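Local coordinates for protein transcription regulator AcaB (Escherichia coli, PDB 6N8B) that probably regulates transcription of the conjugation genes of IncC plasmids, with a crucial role in plasmid transfer, at residues 20-31 and 105-116. Numbering follows the deposited sequence.
Sequences RPVFKQVLKVNS and YTNPNEYTIEIN
Leu27 and Tyr111 pair near the middle of a two-stranded antiparallel ribbon, 23-29 against 109-115, each giving its N-H to the other's carbonyl; Leu27 N to Tyr111 O is 2.9 Å. Such two-way bonding recurs at Phe23–Ile115, Gln25–Ile113 and Val29–Asn109, eight backbone bonds in all. The Tyr111 side chain starts with Tyr111 CB 4.0 Å from Leu27 O. With CG anti to its own carbonyl carbon (chi1 -57°), the ring rises out of the sheet, leaning back towards the Val29 end: Tyr111 CD1 sits 3.7 Å from Leu27 O, and Tyr111 CD1 and CE1 each lie 4.0 Å from Val29 CG2, both partners at the ring's edge. At the tip, OH leaves the ribbon to hydrogen-bond Glu39. On the same face Leu27 CD2 meets Ile113 CD1. The opposite face carries Lys24 alongside Glu114, a long salt bridge with Lys24 NZ 3.9 Å from Glu114 OE1. Past the strand, Asn30 CB makes a CH-pi contact over one face of Tyr105, whose OH bonds Asp138. The ribbon lies outside a largely helical chain, its Leu27 and Val29 face packed against helices 32-59 and 118-142; Ser31 OG, at the former's N-cap, bonds Asp131 of the latter and, weakly, Ala34 N.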
loop_
_atom_site.group_PDB
_atom_site.type_symbol
_atom_site.label_atom_id
_atom_site.label_comp_id
_atom_site.label_asym_id
_atom_site.label_seq_id
_atom_site.Cartn_x
_atom_site.Cartn_y
_atom_site.Cartn_z
ATOM N N ARG A 20 -5.121 22.373 8.191
ATOM C CA ARG A 20 -4.325 21.171 8.009
ATOM C C ARG A 20 -3.984 20.994 6.540
ATOM O O ARG A 20 -4.866 21.130 5.684
ATOM C CB ARG A 20 -5.063 19.936 8.520
ATOM C CG ARG A 20 -4.291 18.648 8.303
ATOM C CD ARG A 20 -5.232 17.471 8.157
ATOM N NE ARG A 20 -6.400 17.644 9.008
ATOM C CZ ARG A 20 -7.605 17.163 8.730
ATOM N NH1 ARG A 20 -7.802 16.471 7.617
ATOM N NH2 ARG A 20 -8.615 17.378 9.566
ATOM N N PRO A 21 -2.723 20.723 6.210
ATOM C CA PRO A 21 -2.350 20.558 4.802
ATOM C C PRO A 21 -2.889 19.269 4.199
ATOM O O PRO A 21 -2.861 18.203 4.821
ATOM C CB PRO A 21 -0.817 20.551 4.836
ATOM C CG PRO A 21 -0.462 20.178 6.224
ATOM C CD PRO A 21 -1.558 20.678 7.108
ATOM N N VAL A 22 -3.380 19.381 2.966
ATOM C CA VAL A 22 -3.841 18.241 2.184
ATOM C C VAL A 22 -3.273 18.422 0.784
ATOM O O VAL A 22 -3.555 19.427 0.123
ATOM C CB VAL A 22 -5.374 18.126 2.132
ATOM C CG1 VAL A 22 -5.782 16.898 1.331
ATOM C CG2 VAL A 22 -5.951 18.063 3.534
ATOM N N PHE A 23 -2.515 17.437 0.320
ATOM C CA PHE A 23 -1.906 17.462 -1.002
ATOM C C PHE A 23 -2.773 16.651 -1.952
ATOM O O PHE A 23 -2.962 15.445 -1.752
ATOM C CB PHE A 23 -0.486 16.900 -0.937
ATOM C CG PHE A 23 0.352 17.213 -2.137
ATOM C CD1 PHE A 23 0.813 18.502 -2.355
ATOM C CD2 PHE A 23 0.709 16.213 -3.030
ATOM C CE1 PHE A 23 1.596 18.797 -3.455
ATOM C CE2 PHE A 23 1.494 16.498 -4.132
ATOM C CZ PHE A 23 1.940 17.794 -4.345
ATOM N N LYS A 24 -3.281 17.306 -2.990
ATOM C CA LYS A 24 -4.102 16.659 -3.999
ATOM C C LYS A 24 -3.318 16.550 -5.297
ATOM O O LYS A 24 -2.607 17.479 -5.687
ATOM C CB LYS A 24 -5.404 17.436 -4.216
ATOM C CG LYS A 24 -6.227 17.591 -2.940
ATOM C CD LYS A 24 -7.464 18.463 -3.138
ATOM C CE LYS A 24 -8.247 18.603 -1.833
ATOM N NZ LYS A 24 -9.419 19.520 -1.945
ATOM N N GLN A 25 -3.457 15.408 -5.962
ATOM C CA GLN A 25 -2.507 14.968 -6.972
ATOM C C GLN A 25 -3.218 13.976 -7.873
ATOM O O GLN A 25 -3.995 13.148 -7.395
ATOM C CB GLN A 25 -1.266 14.320 -6.344
ATOM C CG GLN A 25 -0.378 13.580 -7.347
ATOM C CD GLN A 25 0.695 12.720 -6.694
ATOM O OE1 GLN A 25 0.564 12.300 -5.543
ATOM N NE2 GLN A 25 1.764 12.448 -7.435
ATOM N N VAL A 26 -2.957 14.066 -9.172
ATOM C CA VAL A 26 -3.506 13.121 -10.134
ATOM C C VAL A 26 -2.435 12.087 -10.435
ATOM O O VAL A 26 -1.310 12.434 -10.816
ATOM C CB VAL A 26 -3.957 13.834 -11.421
ATOM C CG1 VAL A 26 -4.139 12.832 -12.545
ATOM C CG2 VAL A 26 -5.243 14.608 -11.179
ATOM N N LEU A 27 -2.785 10.817 -10.267
ATOM C CA LEU A 27 -1.825 9.719 -10.306
ATOM C C LEU A 27 -2.251 8.767 -11.413
ATOM O O LEU A 27 -3.249 8.051 -11.272
ATOM C CB LEU A 27 -1.732 9.003 -8.957
ATOM C CG LEU A 27 -1.019 7.647 -8.960
ATOM C CD1 LEU A 27 0.461 7.788 -9.259
ATOM C CD2 LEU A 27 -1.201 6.999 -7.608
ATOM N N LYS A 28 -1.523 8.777 -12.525
ATOM C CA LYS A 28 -1.851 7.874 -13.612
ATOM C C LYS A 28 -1.190 6.525 -13.376
ATOM O O LYS A 28 -0.042 6.445 -12.932
ATOM C CB LYS A 28 -1.430 8.470 -14.957
ATOM C CG LYS A 28 -1.101 7.449 -16.030
ATOM C CD LYS A 28 -0.551 8.084 -17.290
ATOM C CE LYS A 28 -1.648 8.850 -17.986
ATOM N NZ LYS A 28 -1.314 9.227 -19.384
ATOM N N VAL A 29 -1.933 5.463 -13.670
ATOM C CA VAL A 29 -1.511 4.096 -13.405
ATOM C C VAL A 29 -1.715 3.292 -14.681
ATOM O O VAL A 29 -2.819 3.269 -15.235
ATOM C CB VAL A 29 -2.292 3.486 -12.228
ATOM C CG1 VAL A 29 -1.894 2.047 -12.030
ATOM C CG2 VAL A 29 -2.049 4.286 -10.954
ATOM N N ASN A 30 -0.653 2.639 -15.149
ATOM C CA ASN A 30 -0.679 1.963 -16.439
ATOM C C ASN A 30 -1.150 0.519 -16.324
ATOM O O ASN A 30 -2.082 0.109 -17.022
ATOM C CB ASN A 30 0.716 1.997 -17.071
ATOM C CG ASN A 30 1.144 3.391 -17.472
ATOM O OD1 ASN A 30 0.334 4.196 -17.931
ATOM N ND2 ASN A 30 2.427 3.690 -17.289
ATOM N N SER A 31 -0.526 -0.250 -15.438
ATOM C CA SER A 31 -0.727 -1.688 -15.377
ATOM C C SER A 31 -2.037 -2.035 -14.680
ATOM O O SER A 31 -2.485 -1.337 -13.767
ATOM C CB SER A 31 0.439 -2.359 -14.650
ATOM O OG SER A 31 0.561 -1.869 -13.323
ATOM N N TYR A 105 0.134 1.055 -22.835
ATOM C CA TYR A 105 -0.913 0.314 -22.148
ATOM C C TYR A 105 -2.257 0.709 -22.733
ATOM O O TYR A 105 -2.541 1.897 -22.910
ATOM C CB TYR A 105 -0.867 0.546 -20.637
ATOM C CG TYR A 105 0.201 -0.291 -19.968
ATOM C CD1 TYR A 105 1.525 0.130 -19.940
ATOM C CD2 TYR A 105 -0.110 -1.516 -19.391
ATOM C CE1 TYR A 105 2.506 -0.637 -19.341
ATOM C CE2 TYR A 105 0.863 -2.289 -18.789
ATOM C CZ TYR A 105 2.169 -1.845 -18.768
ATOM O OH TYR A 105 3.145 -2.608 -18.172
ATOM N N THR A 106 -3.074 -0.301 -23.043
ATOM C CA THR A 106 -4.306 -0.083 -23.787
ATOM C C THR A 106 -5.329 0.737 -23.013
ATOM O O THR A 106 -6.226 1.321 -23.629
ATOM C CB THR A 106 -4.913 -1.427 -24.191
ATOM O OG1 THR A 106 -5.167 -2.209 -23.017
ATOM C CG2 THR A 106 -3.961 -2.191 -25.104
ATOM N N ASN A 107 -5.230 0.796 -21.688
ATOM C CA ASN A 107 -6.160 1.582 -20.876
ATOM C C ASN A 107 -5.515 1.954 -19.551
ATOM O O ASN A 107 -5.748 1.307 -18.522
ATOM C CB ASN A 107 -7.468 0.822 -20.643
ATOM C CG ASN A 107 -8.512 1.659 -19.912
ATOM O OD1 ASN A 107 -8.969 2.684 -20.421
ATOM N ND2 ASN A 107 -8.898 1.221 -18.715
ATOM N N PRO A 108 -4.688 2.992 -19.531
ATOM C CA PRO A 108 -4.245 3.543 -18.250
ATOM C C PRO A 108 -5.362 4.383 -17.649
ATOM O O PRO A 108 -6.223 4.913 -18.355
ATOM C CB PRO A 108 -3.030 4.409 -18.614
ATOM C CG PRO A 108 -2.771 4.164 -20.089
ATOM C CD PRO A 108 -4.073 3.698 -20.667
ATOM N N ASN A 109 -5.325 4.518 -16.329
ATOM C CA ASN A 109 -6.304 5.329 -15.622
ATOM C C ASN A 109 -5.610 6.368 -14.756
ATOM O O ASN A 109 -4.476 6.178 -14.309
ATOM C CB ASN A 109 -7.240 4.463 -14.752
ATOM C CG ASN A 109 -8.111 3.524 -15.575
ATOM O OD1 ASN A 109 -8.179 3.635 -16.801
ATOM N ND2 ASN A 109 -8.790 2.599 -14.901
ATOM N N GLU A 110 -6.314 7.468 -14.518
ATOM C CA GLU A 110 -5.847 8.546 -13.661
ATOM C C GLU A 110 -6.741 8.609 -12.432
ATOM O O GLU A 110 -7.969 8.639 -12.556
ATOM C CB GLU A 110 -5.867 9.883 -14.405
ATOM C CG GLU A 110 -4.771 10.023 -15.443
ATOM C CD GLU A 110 -4.846 11.339 -16.184
ATOM O OE1 GLU A 110 -3.815 11.770 -16.743
ATOM O OE2 GLU A 110 -5.943 11.934 -16.219
ATOM N N TYR A 111 -6.129 8.615 -11.254
ATOM C CA TYR A 111 -6.859 8.703 -9.998
ATOM C C TYR A 111 -6.528 10.015 -9.303
ATOM O O TYR A 111 -5.353 10.349 -9.121
ATOM C CB TYR A 111 -6.521 7.530 -9.073
ATOM C CG TYR A 111 -6.785 6.161 -9.661
ATOM C CD1 TYR A 111 -5.808 5.495 -10.394
ATOM C CD2 TYR A 111 -8.007 5.531 -9.473
ATOM C CE1 TYR A 111 -6.047 4.241 -10.926
ATOM C CE2 TYR A 111 -8.252 4.280 -10.000
ATOM C CZ TYR A 111 -7.271 3.639 -10.726
ATOM O OH TYR A 111 -7.511 2.393 -11.255
ATOM N N THR A 112 -7.565 10.753 -8.920
ATOM C CA THR A 112 -7.407 11.934 -8.086
ATOM C C THR A 112 -7.351 11.485 -6.632
ATOM O O THR A 112 -8.335 10.960 -6.099
ATOM C CB THR A 112 -8.553 12.921 -8.301
ATOM O OG1 THR A 112 -8.566 13.358 -9.665
ATOM C CG2 THR A 112 -8.394 14.124 -7.393
ATOM N N ILE A 113 -6.204 11.688 -5.992
ATOM C CA ILE A 113 -5.985 11.250 -4.622
ATOM C C ILE A 113 -5.601 12.463 -3.791
ATOM O O ILE A 113 -4.936 13.384 -4.284
ATOM C CB ILE A 113 -4.900 10.157 -4.521
ATOM C CG1 ILE A 113 -3.518 10.724 -4.844
ATOM C CG2 ILE A 113 -5.221 9.007 -5.462
ATOM C CD1 ILE A 113 -2.409 9.700 -4.765
ATOM N N GLU A 114 -6.039 12.471 -2.539
ATOM C CA GLU A 114 -5.599 13.467 -1.583
ATOM C C GLU A 114 -4.757 12.797 -0.510
ATOM O O GLU A 114 -5.012 11.658 -0.115
ATOM C CB GLU A 114 -6.775 14.200 -0.940
ATOM C CG GLU A 114 -7.978 14.383 -1.840
ATOM C CD GLU A 114 -9.210 14.806 -1.062
ATOM O OE1 GLU A 114 -9.958 15.679 -1.558
ATOM O OE2 GLU A 114 -9.412 14.278 0.056
ATOM N N ILE A 115 -3.760 13.530 -0.031
ATOM C CA ILE A 115 -2.721 12.983 0.823
ATOM C C ILE A 115 -2.709 13.813 2.097
ATOM O O ILE A 115 -2.267 14.970 2.094
ATOM C CB ILE A 115 -1.356 12.973 0.123
ATOM C CG1 ILE A 115 -1.305 11.818 -0.877
ATOM C CG2 ILE A 115 -0.233 12.811 1.128
ATOM C CD1 ILE A 115 -0.528 12.120 -2.137
ATOM N N ASN A 116 -3.225 13.234 3.180
ATOM C CA ASN A 116 -3.358 13.937 4.446
ATOM C C ASN A 116 -2.175 13.712 5.374
ATOM O O ASN A 116 -1.988 14.490 6.316
ATOM C CB ASN A 116 -4.650 13.519 5.158
ATOM C CG ASN A 116 -5.894 14.070 4.486
ATOM O OD1 ASN A 116 -6.356 15.166 4.809
ATOM N ND2 ASN A 116 -6.450 13.306 3.551
#